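Local coordinates for ethanolamine utilization protein EutL (Clostridium perfringens E str. JGS1987, PDB 4TLH), which forms part of the protein shell of the ethanolamine-utilization microcompartment, as a trimer of chains that each carry tandem BMC domains, at the interface of chains A and B. Coordinates in Å, arbitrary orientation; residue numbers count along the deposited sequence, not the author numbering. Chains: chain A/B, Ethanolamine utilization protein EutL.

Contact 1: the interface of chains A and B. Residues chain A 154-155, 158-159, 210; chain B 12-14, 38-40, 84.
A:Leu155 meets the strands of chain B because its CG stands anti to the backbone N (chi1 -175°), which carries the isobutyl group away from helix 154-167 and onto the partner's sheet. A:Tyr159, one helical turn further on, takes the same first torsion (chi1 -176°), and its ring comes to lie beside B:Lys14. The two residues illustrate how a short stretch of helix can present a hydrophobic knob and a flat plate to the same sheet.

The knob is gripped from several directions. Methyl CD1 of A:Leu155 reaches B:Leu38 CB at 3.5 Å, and the B:Ser12 hydroxyl OG touches both methyls of the fork, standing 3.5 Å from CD2. B:Thr40 approaches nearer the root of the leucine with its methyl CG2, 3.7 Å from A:Leu155 CB. At the start of the helix, the B:Ile84 tip CD1 packs 3.7 Å from the carbonyl carbon C of A:Pro154 and also touches A:Met158 CG.

The plate works differently. The alkyl chain of B:Lys14, bent at chi2 (76°) and extended beyond it, runs over one face of the A:Tyr159 ring, with CD 4.1 Å above the plane and displaced toward the rim. Its CG lies 3.5 Å from A:Tyr159 CD1, while CE is near CE1, CZ and the phenol oxygen. At the other end of the tyrosine, B:Leu38 CD1 sits 3.9 Å from CB, filling the step between ring and leucine.

No hydrogen bond or salt bridge crosses this patch; shape and apolar burial carry it. By seating one subunit's helix against strands 10-16, 35-41 and 83-89 of its neighbour, the site joins adjacent chains of the EutL trimer, a building unit of the shell.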
# COMPACT_ATOMS: atom_id res chain seq x y z
N PRO A 154 0.20 -13.01 -7.02
CA PRO A 154 1.23 -13.58 -6.13
C PRO A 154 1.46 -15.11 -6.20
O PRO A 154 2.61 -15.49 -6.41
CB PRO A 154 0.74 -13.17 -4.74
CG PRO A 154 0.03 -11.87 -4.99
CD PRO A 154 -0.67 -12.06 -6.29
N LEU A 155 0.45 -15.95 -6.05
CA LEU A 155 0.70 -17.39 -6.06
C LEU A 155 1.16 -17.81 -7.45
O LEU A 155 2.11 -18.58 -7.59
CB LEU A 155 -0.53 -18.20 -5.66
CG LEU A 155 -0.33 -19.71 -5.53
CD1 LEU A 155 -1.16 -20.30 -4.40
CD2 LEU A 155 -0.65 -20.44 -6.85
N MET A 158 4.85 -16.75 -8.04
CA MET A 158 5.85 -17.54 -7.31
C MET A 158 6.00 -18.91 -7.95
O MET A 158 7.12 -19.40 -8.11
CB MET A 158 5.48 -17.70 -5.82
CG MET A 158 5.41 -16.39 -5.04
SD MET A 158 6.93 -15.44 -5.22
CE MET A 158 8.02 -16.36 -4.13
N TYR A 159 4.89 -19.53 -8.32
CA TYR A 159 4.94 -20.81 -9.01
C TYR A 159 5.62 -20.75 -10.38
O TYR A 159 6.51 -21.53 -10.68
CB TYR A 159 3.53 -21.37 -9.19
CG TYR A 159 3.54 -22.74 -9.82
CD1 TYR A 159 3.88 -23.86 -9.09
CD2 TYR A 159 3.20 -22.91 -11.15
CE1 TYR A 159 3.89 -25.12 -9.67
CE2 TYR A 159 3.21 -24.14 -11.74
CZ TYR A 159 3.56 -25.25 -11.00
OH TYR A 159 3.55 -26.49 -11.61
N VAL A 210 -1.80 -22.95 -13.51
CA VAL A 210 -2.43 -22.66 -12.22
C VAL A 210 -3.84 -22.13 -12.44
O VAL A 210 -4.80 -22.52 -11.75
CB VAL A 210 -1.61 -21.63 -11.42
CG1 VAL A 210 -2.35 -21.23 -10.15
CG2 VAL A 210 -0.26 -22.21 -11.05
N SER B 12 -6.61 -20.59 -3.52
CA SER B 12 -5.66 -21.29 -4.38
C SER B 12 -4.63 -22.00 -3.54
O SER B 12 -4.20 -21.49 -2.49
CB SER B 12 -4.98 -20.29 -5.32
OG SER B 12 -4.09 -20.94 -6.22
N VAL B 13 -4.19 -23.14 -4.05
CA VAL B 13 -3.25 -24.05 -3.41
C VAL B 13 -2.34 -24.66 -4.48
O VAL B 13 -2.84 -25.11 -5.52
CB VAL B 13 -3.99 -25.18 -2.66
CG1 VAL B 13 -3.02 -26.12 -1.97
CG2 VAL B 13 -5.01 -24.62 -1.67
N LYS B 14 -1.03 -24.69 -4.27
CA LYS B 14 -0.15 -25.35 -5.22
C LYS B 14 1.09 -25.88 -4.52
O LYS B 14 1.61 -25.23 -3.61
CB LYS B 14 0.25 -24.39 -6.34
CG LYS B 14 1.00 -25.02 -7.50
CD LYS B 14 0.04 -25.79 -8.39
CE LYS B 14 0.76 -26.56 -9.47
NZ LYS B 14 -0.21 -27.27 -10.34
N LEU B 38 2.21 -23.41 -1.66
CA LEU B 38 1.72 -22.05 -1.80
C LEU B 38 0.24 -22.03 -1.48
O LEU B 38 -0.49 -22.94 -1.85
CB LEU B 38 1.95 -21.52 -3.22
CG LEU B 38 3.34 -21.63 -3.84
CD1 LEU B 38 3.27 -21.24 -5.33
CD2 LEU B 38 4.36 -20.80 -3.15
N ILE B 39 -0.21 -20.99 -0.80
CA ILE B 39 -1.63 -20.83 -0.51
C ILE B 39 -2.03 -19.36 -0.51
O ILE B 39 -1.28 -18.50 -0.04
CB ILE B 39 -1.98 -21.49 0.85
CG1 ILE B 39 -3.49 -21.46 1.08
CG2 ILE B 39 -1.21 -20.82 1.99
CD1 ILE B 39 -3.97 -22.36 2.24
N THR B 40 -3.20 -19.07 -1.07
CA THR B 40 -3.81 -17.75 -0.91
C THR B 40 -5.23 -17.86 -0.37
O THR B 40 -5.90 -18.89 -0.54
CB THR B 40 -3.84 -16.95 -2.21
OG1 THR B 40 -4.69 -17.62 -3.15
CG2 THR B 40 -2.43 -16.81 -2.79
N ILE B 84 -0.77 -14.21 0.85
CA ILE B 84 -0.05 -15.34 0.30
C ILE B 84 0.83 -15.87 1.41
O ILE B 84 1.50 -15.11 2.11
CB ILE B 84 0.81 -14.97 -0.94
CG1 ILE B 84 1.60 -16.21 -1.40
CG2 ILE B 84 1.72 -13.75 -0.67
CD1 ILE B 84 2.24 -16.10 -2.69

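Contact 2: the interface of chains A and B. Residues chain A 158, 161-162, 165, 172, 175; chain B 20, 22-23, 26.
A:Phe175 meets the aliphatic stem of B:Lys26 over the rim of one face, near CD2: B:Lys26 CG comes within 3.6 Å of that atom, and the two side chains run antiparallel alongside one another. At the edge, in the ring plane, lie A:Met158 SD and A:Leu161 CD1 of the same chain. The lysine is poorly ordered, as is B:Met23, so their detailed conformations deserve caution.

The second flat group, the A:Asp162 carboxylate, supplies the polar anchor. One oxygen, OD1, accepts twice from the same serine: the backbone N-H of B:Ser20 is received by the syn lone pair of OD1 at 2.7 Å, and the hydroxyl OG donates from the anti side at 2.5 Å, 32° out of the carboxylate plane. That hydroxyl, placed between its own N and carbonyl carbon (chi1 62°), also accepts from B:Met23 N at 3.2 Å and thus caps the start of helix 21-26. The helix end may stabilise the aspartate's negative charge.

Between anchor and ring, A:Leu165 sets CD1 against B:Met23 CE, the two chains crossing at about a right angle, while both its methyls touch B:Glu22 CB. B:Met23, poorly ordered, also crosses A:Met158 at about a right angle, its SD 4.0 Å from A:Met158 CE. A:Met172 brings its methyl CE to within 3.6 Å of B:Lys26 CB. On the far flank, two waters link A:Leu165 O to separate carboxylate oxygens of B:Glu22, water 1 lying 2.7 Å from OE2.

The site thus sets the later part of helix 154-167 and strand 171-176 of chain A against the whole short helix 21-26 of chain B, from the B:Ser20 cap to B:Lys26.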
# COMPACT_ATOMS: atom_id res chain seq x y z
N MET A 158 4.85 -16.75 -8.04
CA MET A 158 5.85 -17.54 -7.31
C MET A 158 6.00 -18.91 -7.95
O MET A 158 7.12 -19.40 -8.11
CB MET A 158 5.48 -17.70 -5.82
CG MET A 158 5.41 -16.39 -5.04
SD MET A 158 6.93 -15.44 -5.22
CE MET A 158 8.02 -16.36 -4.13
N LEU A 161 7.51 -18.32 -11.66
CA LEU A 161 8.89 -17.86 -11.62
C LEU A 161 9.82 -19.03 -11.37
O LEU A 161 10.83 -19.19 -12.06
CB LEU A 161 9.10 -16.82 -10.54
CG LEU A 161 8.64 -15.40 -10.84
CD1 LEU A 161 8.94 -14.52 -9.66
CD2 LEU A 161 9.28 -14.85 -12.10
N ASP A 162 9.48 -19.85 -10.39
CA ASP A 162 10.28 -20.99 -10.09
C ASP A 162 10.33 -21.90 -11.31
O ASP A 162 11.38 -22.45 -11.64
CB ASP A 162 9.74 -21.72 -8.87
CG ASP A 162 10.61 -22.88 -8.49
OD1 ASP A 162 11.75 -22.66 -8.04
OD2 ASP A 162 10.14 -24.01 -8.66
N LEU A 165 12.72 -20.41 -13.96
CA LEU A 165 14.12 -20.52 -13.58
C LEU A 165 14.65 -21.93 -13.87
O LEU A 165 15.81 -22.10 -14.24
CB LEU A 165 14.29 -20.14 -12.11
CG LEU A 165 14.18 -18.62 -11.89
CD1 LEU A 165 13.85 -18.30 -10.41
CD2 LEU A 165 15.46 -17.92 -12.33
N MET A 172 18.20 -14.55 -11.84
CA MET A 172 17.28 -13.56 -11.31
C MET A 172 18.05 -12.30 -10.94
O MET A 172 18.98 -12.33 -10.12
CB MET A 172 16.51 -14.11 -10.10
CG MET A 172 15.44 -13.13 -9.54
SD MET A 172 14.01 -14.00 -8.81
CE MET A 172 14.82 -15.24 -7.80
N PHE A 175 13.81 -9.27 -7.94
CA PHE A 175 12.60 -9.97 -7.52
C PHE A 175 11.59 -8.94 -7.02
O PHE A 175 11.90 -8.17 -6.13
CB PHE A 175 12.96 -10.96 -6.42
CG PHE A 175 11.80 -11.70 -5.82
CD1 PHE A 175 10.89 -12.35 -6.62
CD2 PHE A 175 11.65 -11.78 -4.45
CE1 PHE A 175 9.84 -13.05 -6.08
CE2 PHE A 175 10.60 -12.47 -3.89
CZ PHE A 175 9.69 -13.11 -4.70
N SER B 20 13.75 -24.36 -7.41
CA SER B 20 14.96 -23.95 -8.10
C SER B 20 15.97 -23.37 -7.10
O SER B 20 15.58 -22.70 -6.14
CB SER B 20 14.64 -22.92 -9.17
OG SER B 20 14.07 -21.77 -8.58
N GLU B 22 17.72 -20.82 -7.49
CA GLU B 22 17.61 -19.38 -7.55
C GLU B 22 16.49 -18.90 -6.64
O GLU B 22 16.67 -17.97 -5.85
CB GLU B 22 17.39 -18.92 -9.00
CG GLU B 22 18.57 -19.20 -9.94
CD GLU B 22 18.49 -20.55 -10.67
OE1 GLU B 22 17.76 -21.47 -10.21
OE2 GLU B 22 19.15 -20.69 -11.73
N MET B 23 15.35 -19.57 -6.70
CA MET B 23 14.23 -19.23 -5.84
C MET B 23 14.57 -19.55 -4.38
O MET B 23 14.21 -18.80 -3.49
CB MET B 23 12.97 -19.98 -6.28
CG MET B 23 11.69 -19.51 -5.65
SD MET B 23 11.35 -17.74 -5.91
CE MET B 23 11.88 -17.52 -7.60
N LYS B 26 16.75 -16.72 -3.10
CA LYS B 26 16.01 -15.48 -2.93
C LYS B 26 15.08 -15.56 -1.72
O LYS B 26 14.89 -14.57 -1.02
CB LYS B 26 15.22 -15.15 -4.21
CG LYS B 26 14.63 -13.73 -4.23
CD LYS B 26 15.70 -12.64 -4.32
CE LYS B 26 16.40 -12.64 -5.67
NZ LYS B 26 17.30 -11.47 -5.88
O HOH W 1 18.38 -21.02 -14.26
O HOH W 2 17.28 -23.56 -11.93

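Contact 1 and contact 2 are neighbouring patches of one A–B interface, their C-alpha centres about 14 Å apart. Helix 154-167 of chain A runs through both, and A:Met158 belongs to each, facing the strand residues of chain B in one and the short helix 21-26 in the other. No hydrogen bond crosses the first patch, whereas the second adds a directional polar anchor and bridging waters, which would help to fix the register of the helix. Because the interface is not an exact two-fold, different surfaces of each copy meet, as closing a ring of three chains requires.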